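Local coordinates for protein putative secreted cystatin (Ixodes scapularis, PDB 4ZM8) that inhibits papain-like cysteine proteases such as host cathepsins L and S, helping the tick to suppress host immune responses while it feeds, at residues A[18-21]-A[22-26]; A[28-31]-A[32-36]. All coordinates share one frame; numbering follows the deposited sequence.

Interaction 1 of 2, residues A[18-21]-A[22-26]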
loop_
_atom_site.group_PDB
_atom_site.type_symbol
_atom_site.label_atom_id
_atom_site.label_comp_id
_atom_site.label_asym_id
_atom_site.label_seq_id
_atom_site.Cartn_x
_atom_site.Cartn_y
_atom_site.Cartn_z
ATOM N N GLU A 18 -16.245 -17.747 1.786
ATOM C CA GLU A 18 -14.936 -17.126 1.572
ATOM C C GLU A 18 -14.781 -15.831 2.363
ATOM O O GLU A 18 -13.696 -15.549 2.882
ATOM C CB GLU A 18 -14.685 -16.839 0.085
ATOM C CG GLU A 18 -13.582 -17.701 -0.589
ATOM C CD GLU A 18 -12.318 -17.964 0.277
ATOM O OE1 GLU A 18 -11.783 -17.025 0.921
ATOM O OE2 GLU A 18 -11.858 -19.131 0.306
ATOM N N PHE A 19 -15.853 -15.044 2.459
ATOM C CA PHE A 19 -15.769 -13.772 3.177
ATOM C C PHE A 19 -15.651 -14.048 4.658
ATOM O O PHE A 19 -15.023 -13.286 5.402
ATOM C CB PHE A 19 -16.989 -12.874 2.923
ATOM C CG PHE A 19 -17.208 -12.532 1.489
ATOM C CD1 PHE A 19 -16.168 -12.596 0.579
ATOM C CD2 PHE A 19 -18.456 -12.139 1.047
ATOM C CE1 PHE A 19 -16.370 -12.288 -0.751
ATOM C CE2 PHE A 19 -18.664 -11.816 -0.292
ATOM C CZ PHE A 19 -17.617 -11.895 -1.187
ATOM N N LEU A 20 -16.280 -15.139 5.079
ATOM C CA LEU A 20 -16.285 -15.507 6.480
ATOM C C LEU A 20 -14.888 -15.947 6.881
ATOM O O LEU A 20 -14.386 -15.572 7.950
ATOM C CB LEU A 20 -17.309 -16.612 6.745
ATOM C CG LEU A 20 -17.518 -16.959 8.220
ATOM C CD1 LEU A 20 -17.882 -15.728 9.034
ATOM C CD2 LEU A 20 -18.577 -18.038 8.364
ATOM N N ASN A 21 -14.263 -16.726 6.000
ATOM C CA ASN A 21 -12.896 -17.193 6.180
ATOM C C ASN A 21 -11.884 -16.061 6.173
ATOM O O ASN A 21 -10.886 -16.099 6.877
ATOM C CB ASN A 21 -12.551 -18.211 5.096
ATOM C CG ASN A 21 -13.322 -19.503 5.247
ATOM O OD1 ASN A 21 -14.237 -19.599 6.056
ATOM N ND2 ASN A 21 -12.957 -20.503 4.466
ATOM N N LEU A 22 -12.144 -15.040 5.381
ATOM C CA LEU A 22 -11.242 -13.900 5.353
ATOM C C LEU A 22 -11.378 -13.077 6.615
ATOM O O LEU A 22 -10.413 -12.477 7.086
ATOM C CB LEU A 22 -11.502 -13.034 4.115
ATOM C CG LEU A 22 -10.374 -13.146 3.078
ATOM C CD1 LEU A 22 -9.913 -14.586 2.942
ATOM C CD2 LEU A 22 -10.811 -12.602 1.724
ATOM N N ALA A 23 -12.586 -13.066 7.167
ATOM C CA ALA A 23 -12.863 -12.305 8.371
ATOM C C ALA A 23 -12.232 -13.001 9.581
ATOM O O ALA A 23 -11.764 -12.353 10.514
ATOM C CB ALA A 23 -14.361 -12.132 8.550
ATOM N N HIS A 24 -12.202 -14.325 9.557
ATOM C CA HIS A 24 -11.544 -15.043 10.635
ATOM C C HIS A 24 -10.035 -14.888 10.522
ATOM O O HIS A 24 -9.375 -14.560 11.504
ATOM C CB HIS A 24 -11.952 -16.512 10.639
ATOM C CG HIS A 24 -13.236 -16.770 11.360
ATOM N ND1 HIS A 24 -13.331 -16.761 12.735
ATOM C CD2 HIS A 24 -14.485 -17.026 10.901
ATOM C CE1 HIS A 24 -14.580 -17.006 13.091
ATOM N NE2 HIS A 24 -15.299 -17.176 11.996
ATOM N N TYR A 25 -9.497 -15.102 9.325
ATOM C CA TYR A 25 -8.081 -14.852 9.087
ATOM C C TYR A 25 -7.650 -13.465 9.544
ATOM O O TYR A 25 -6.656 -13.324 10.252
ATOM C CB TYR A 25 -7.721 -15.009 7.615
ATOM C CG TYR A 25 -6.302 -14.565 7.363
ATOM C CD1 TYR A 25 -5.226 -15.363 7.752
ATOM C CD2 TYR A 25 -6.025 -13.335 6.774
ATOM C CE1 TYR A 25 -3.915 -14.953 7.546
ATOM C CE2 TYR A 25 -4.715 -12.916 6.570
ATOM C CZ TYR A 25 -3.664 -13.729 6.957
ATOM O OH TYR A 25 -2.356 -13.323 6.753
ATOM N N ALA A 26 -8.394 -12.446 9.135
ATOM C CA ALA A 26 -8.080 -11.077 9.521
ATOM C C ALA A 26 -8.136 -10.864 11.029
ATOM O O ALA A 26 -7.260 -10.228 11.592
ATOM C CB ALA A 26 -9.027 -10.103 8.829
#

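Interaction 2 of 2, residues A[28-31]-A[32-36]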
loop_
_atom_site.group_PDB
_atom_site.type_symbol
_atom_site.label_atom_id
_atom_site.label_comp_id
_atom_site.label_asym_id
_atom_site.label_seq_id
_atom_site.Cartn_x
_atom_site.Cartn_y
_atom_site.Cartn_z
ATOM N N SER A 28 -8.148 -13.157 13.676
ATOM C CA SER A 28 -7.210 -13.959 14.444
ATOM C C SER A 28 -5.821 -13.361 14.371
ATOM O O SER A 28 -5.157 -13.185 15.395
ATOM C CB SER A 28 -7.195 -15.394 13.928
ATOM O OG SER A 28 -6.873 -15.435 12.550
ATOM N N THR A 29 -5.406 -13.047 13.141
ATOM C CA THR A 29 -4.107 -12.458 12.817
ATOM C C THR A 29 -3.855 -11.127 13.505
ATOM O O THR A 29 -2.789 -10.907 14.082
ATOM C CB THR A 29 -3.991 -12.230 11.307
ATOM O OG1 THR A 29 -4.149 -13.476 10.623
ATOM C CG2 THR A 29 -2.655 -11.593 10.944
ATOM N N TRP A 30 -4.837 -10.233 13.438
ATOM C CA TRP A 30 -4.656 -8.895 13.958
ATOM C C TRP A 30 -4.570 -8.882 15.481
ATOM O O TRP A 30 -3.646 -8.307 16.038
ATOM C CB TRP A 30 -5.779 -7.975 13.480
ATOM C CG TRP A 30 -5.711 -6.628 14.126
ATOM C CD1 TRP A 30 -4.856 -5.607 13.811
ATOM C CD2 TRP A 30 -6.515 -6.157 15.211
ATOM N NE1 TRP A 30 -5.087 -4.530 14.631
ATOM C CE2 TRP A 30 -6.103 -4.842 15.501
ATOM C CE3 TRP A 30 -7.550 -6.716 15.961
ATOM C CZ2 TRP A 30 -6.679 -4.087 16.508
ATOM C CZ3 TRP A 30 -8.124 -5.960 16.968
ATOM C CH2 TRP A 30 -7.687 -4.666 17.232
ATOM N N SER A 31 -5.521 -9.528 16.150
ATOM C CA SER A 31 -5.634 -9.465 17.612
ATOM C C SER A 31 -4.505 -10.192 18.350
ATOM O O SER A 31 -4.204 -9.870 19.503
ATOM C CB SER A 31 -6.980 -10.032 18.048
ATOM O OG SER A 31 -7.086 -11.381 17.634
ATOM N N ALA A 32 -3.904 -11.174 17.677
ATOM C CA ALA A 32 -2.708 -11.860 18.161
ATOM C C ALA A 32 -1.594 -10.871 18.436
ATOM O O ALA A 32 -1.027 -10.838 19.519
ATOM C CB ALA A 32 -2.253 -12.884 17.153
ATOM N N GLN A 33 -1.303 -10.047 17.443
ATOM C CA GLN A 33 -0.289 -9.011 17.565
ATOM C C GLN A 33 -0.663 -7.899 18.544
ATOM O O GLN A 33 0.151 -7.035 18.824
ATOM C CB GLN A 33 -0.010 -8.407 16.194
ATOM C CG GLN A 33 0.212 -9.442 15.111
ATOM C CD GLN A 33 -0.075 -8.891 13.727
ATOM O OE1 GLN A 33 -0.630 -7.792 13.583
ATOM N NE2 GLN A 33 0.272 -9.664 12.698
ATOM N N GLN A 34 -1.881 -7.908 19.069
ATOM C CA GLN A 34 -2.289 -6.864 20.014
ATOM C C GLN A 34 -1.789 -7.113 21.437
ATOM O O GLN A 34 -1.733 -8.269 21.910
ATOM C CB GLN A 34 -3.807 -6.715 20.028
ATOM C CG GLN A 34 -4.370 -6.340 18.678
ATOM C CD GLN A 34 -3.890 -4.987 18.200
ATOM O OE1 GLN A 34 -4.442 -3.945 18.581
ATOM N NE2 GLN A 34 -2.854 -4.989 17.363
ATOM N N PRO A 35 -1.415 -6.015 22.120
ATOM C CA PRO A 35 -0.863 -5.994 23.477
ATOM C C PRO A 35 -1.953 -5.908 24.525
ATOM O O PRO A 35 -2.976 -5.272 24.274
ATOM C CB PRO A 35 -0.007 -4.731 23.478
ATOM C CG PRO A 35 -0.737 -3.805 22.557
ATOM C CD PRO A 35 -1.404 -4.673 21.508
ATOM N N GLY A 36 -1.730 -6.533 25.677
ATOM C CA GLY A 36 -2.745 -6.614 26.713
ATOM C C GLY A 36 -3.596 -7.853 26.493
ATOM O O GLY A 36 -3.878 -8.613 27.426
#

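Interaction 1 of 2, residues A[18-21]-A[22-26]
H24 stands one turn further along the cystatin helix than L20, and the two side chains run alongside each other. Starting at its base, CB of H24 sits 3.7 Å from the carbonyl O of L20. With CG anti to the carbonyl carbon (chi1 -84°), the imidazole is turned back along the helix, and its CD2 comes within 3.3 Å of that same O of L20, which approaches the ring obliquely. CD2 of H24 also meets CG of L20 at 4.0 Å, and the neighbouring NE2 skirts CD1 of that leucine.

Beneath these side chains runs ordinary alpha-helical bonding: N of H24 donates to O of L20 at 3.0 Å, and N of Y25 to O of N21 at 3.0 Å. Elsewhere on the helix E18 reaches across L22 at a slant, with OE1 of E18 3.7 Å from CD1 of L22, whose side chain packs on Y59 of the second subunit.

Between H24 and L20, then, a ring carbon lies by the L20 carbonyl, whose hydrogen bond goes to N of H24, and packing against the leucine branch is loose. ND1 of H24 is paired with OH of Y76, and OD1 of N21 with NZ of K78, both of the second subunit; the Y76 bond probably helps to fix the ring's rotation.

Interaction 2 of 2, residues A[28-31]-A[32-36]
The backbone from S28 to A32 makes the last turn of the long helix of the cystatin fold, closed by the bond from N of A32 to O of S28, at 3.3 Å. Beyond it the chain leaves the helix: N of Q34 gives only a weak bond to O of S31, at 3.1 Å, a tighter step of three residues. Q34 then takes an extended conformation (psi 143°), and P35 and G36 lead off toward strand 39-68.

On this turn the main side-chain meeting is W30 with Q34. CG of W30 is anti to the backbone N, which swings the indole toward Q34, while Q34, with CG anti to its carbonyl carbon, bends at chi2, and this folds the glutamine back over one indole face. CG of Q34 stands 3.8 Å above the centroid of the six-membered ring of W30, only 7° off the ring normal, a clear CH-pi contact. Its amide follows, stacked with its plane 25° from that of the indole and shifted toward the rim, so that CD of Q34 is 3.5 Å from CE2 of W30; OE1 lies over the CZ2 side and NE2 toward NE1 of the indole. W30 is also stacked with F109 of the second subunit.

Q33, extended beyond CG, lies back along the helix beside T29, its CD 3.4 Å from O of T29. The hydroxyls in this turn look elsewhere: OG1 of T29 bonds to O of Y25, whereas OG of S31 bonds to O of T27 and to N of D41, tying the helix end to the start of the neighbouring strand. Out at the tip of Q33, NE2 rests 3.9 Å from the methyl CG2 of T29.

Overall arrangement
Both contacts belong to helix 17-32, interaction 1 from near its start to just past its middle and interaction 2 at its end and in the loop that leads to strand 39-68; they come in series, with centres about 16 Å apart, each about 23 Å from the centre of an elongated chain. From interaction 1, side chains lean on strand 39-68, and both meet the second subunit. One very long strand, interrupted by a bulge or short loop, with a helix packed against the partner chain, is consistent with a domain-swapped dimer as in other cystatins. This fits dimerization in vitro, though the protein is a monomer and such dimers, predicted inactive, probably do not form in vivo.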